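Local coordinates for protein tubulin-specific chaperone (Trypanosoma brucei, PDB 4B6W) that probably binds alpha-tubulin and microtubule plus ends as tubulin-binding cofactor B, a chaperone of which this chain is the ubiquitin-like domain, at residues I50-I55 with D74-H79. Sequence-based numbering, arbitrary orientation.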
# COMPACT_ATOMS: atom_id res chain seq x y z
N ILE A 50 2.37 4.03 -6.25
CA ILE A 50 2.85 5.22 -6.91
C ILE A 50 4.37 5.18 -6.85
O ILE A 50 4.94 4.89 -5.83
CB ILE A 50 2.32 6.49 -6.23
CG1 ILE A 50 0.78 6.46 -6.13
CG2 ILE A 50 2.77 7.76 -7.00
CD1 ILE A 50 0.19 7.35 -5.00
N ASP A 51 5.06 5.46 -7.94
CA ASP A 51 6.50 5.57 -7.84
C ASP A 51 6.94 6.90 -7.21
O ASP A 51 6.13 7.76 -6.84
CB ASP A 51 7.17 5.30 -9.19
CG ASP A 51 7.24 6.51 -10.09
OD1 ASP A 51 6.65 7.55 -9.73
OD2 ASP A 51 7.90 6.41 -11.16
N ASP A 52 8.25 7.04 -7.05
CA ASP A 52 8.85 8.24 -6.45
C ASP A 52 8.80 9.50 -7.33
O ASP A 52 9.18 10.57 -6.89
CB ASP A 52 10.30 7.95 -6.09
CG ASP A 52 11.10 7.39 -7.26
OD1 ASP A 52 10.52 6.71 -8.12
OD2 ASP A 52 12.33 7.63 -7.32
N ARG A 53 8.37 9.38 -8.58
CA ARG A 53 8.09 10.55 -9.42
C ARG A 53 6.59 10.92 -9.44
O ARG A 53 6.17 11.77 -10.23
CB ARG A 53 8.55 10.26 -10.84
CG ARG A 53 10.04 10.05 -10.97
CD ARG A 53 10.32 8.71 -11.63
NE ARG A 53 11.64 8.68 -12.23
CZ ARG A 53 11.92 8.15 -13.42
NH1 ARG A 53 10.98 7.56 -14.16
NH2 ARG A 53 13.17 8.19 -13.87
N GLY A 54 5.78 10.28 -8.60
CA GLY A 54 4.36 10.56 -8.59
C GLY A 54 3.56 9.84 -9.66
O GLY A 54 2.40 10.13 -9.85
N ILE A 55 4.15 8.88 -10.35
CA ILE A 55 3.46 8.19 -11.43
C ILE A 55 2.80 6.93 -10.89
O ILE A 55 3.41 6.14 -10.21
CB ILE A 55 4.45 7.86 -12.58
CG1 ILE A 55 5.07 9.17 -13.10
CG2 ILE A 55 3.76 7.04 -13.71
CD1 ILE A 55 5.98 9.02 -14.28
N ASP A 74 12.32 0.83 -3.70
CA ASP A 74 12.49 1.75 -2.59
C ASP A 74 11.99 3.14 -2.99
O ASP A 74 12.17 3.58 -4.14
CB ASP A 74 13.96 1.84 -2.17
CG ASP A 74 14.45 0.60 -1.47
OD1 ASP A 74 13.86 0.18 -0.48
OD2 ASP A 74 15.45 0.01 -1.91
N GLU A 75 11.36 3.80 -2.02
CA GLU A 75 10.93 5.19 -2.11
C GLU A 75 9.63 5.36 -2.86
O GLU A 75 9.18 6.48 -3.11
CB GLU A 75 12.04 6.10 -2.68
CG GLU A 75 13.51 5.75 -2.28
CD GLU A 75 13.72 5.58 -0.77
OE1 GLU A 75 12.92 6.20 -0.02
OE2 GLU A 75 14.70 4.86 -0.35
N PHE A 76 8.99 4.24 -3.18
CA PHE A 76 7.67 4.20 -3.79
C PHE A 76 6.64 4.47 -2.70
O PHE A 76 6.99 4.40 -1.52
CB PHE A 76 7.40 2.84 -4.42
CG PHE A 76 7.92 2.68 -5.83
CD1 PHE A 76 9.06 3.34 -6.25
CD2 PHE A 76 7.29 1.82 -6.71
CE1 PHE A 76 9.54 3.17 -7.54
CE2 PHE A 76 7.77 1.63 -8.00
CZ PHE A 76 8.89 2.31 -8.41
N VAL A 77 5.39 4.75 -3.09
CA VAL A 77 4.36 5.15 -2.14
C VAL A 77 3.19 4.22 -2.32
O VAL A 77 2.69 4.01 -3.44
CB VAL A 77 3.93 6.63 -2.37
CG1 VAL A 77 2.77 7.01 -1.48
CG2 VAL A 77 5.11 7.57 -2.15
N ILE A 78 2.76 3.61 -1.22
CA ILE A 78 1.55 2.82 -1.27
C ILE A 78 0.46 3.73 -0.73
O ILE A 78 0.53 4.15 0.45
CB ILE A 78 1.64 1.55 -0.42
CG1 ILE A 78 2.55 0.50 -1.07
CG2 ILE A 78 0.25 0.94 -0.24
CD1 ILE A 78 2.76 -0.74 -0.24
N HIS A 79 -0.52 4.07 -1.58
CA HIS A 79 -1.62 4.95 -1.21
C HIS A 79 -2.85 4.11 -0.93
O HIS A 79 -3.24 3.27 -1.74
CB HIS A 79 -1.89 5.97 -2.32
CG HIS A 79 -3.06 6.86 -2.07
ND1 HIS A 79 -3.10 7.78 -1.04
CD2 HIS A 79 -4.24 6.98 -2.74
CE1 HIS A 79 -4.25 8.44 -1.09
NE2 HIS A 79 -4.96 7.98 -2.11
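Ile50 and Val77 form an antiparallel hydrogen-bonded pair, each backbone N-H meeting the other residue's carbonyl oxygen. Both bonds are short and nearly straight, with Ile50 N to Val77 O at 2.8 Å and an N-H...O angle of 171°. The side chains stand on the same sheet face, Ile50 CB 4.2 Å from Val77 CB. Ile50 CG1 lies anti to its own carbonyl carbon (chi1 -54°). Ile50 CD1 then reaches His79 CB at 3.7 Å, and the side chains of Ile50 and His79 lie alongside each other, pointing the same way. The imidazole of His79 turns elsewhere, and its ND1 is hydrogen-bonded to Thr8 OG1. In this beta-grasp, ubiquitin-like fold, strand 77-82 is central, between strands 2-9 and 45-50. The contact lies where strand 45-50 ends and the chain turns back toward strand 56-58. That reversal is a type I turn from Asp51 to Gly54, closed by Gly54 N to Asp51 O at 3.1 Å. Asp51 CG sits in the crowded position between its backbone N and carbonyl carbon (chi1 84°). This swings OD1 back over the turn, where Asp51 OD1 accepts from Arg53 N, an Asx turn, and from Ile55 N at 2.9 Å. Both donors come from above the carboxylate plane. The Phe76 ring lies flat against the start of this turn. Asp51 CA sits over its centre as a CH-pi contact, 3.7 Å from the centroid, and Asp51 CB lies over the same face, 3.5 Å from Phe76 CZ. Asp52 crosses the ring obliquely, its OD1 near Phe76 CE1, while Asp52 CB rests 3.5 Å from Glu75 O.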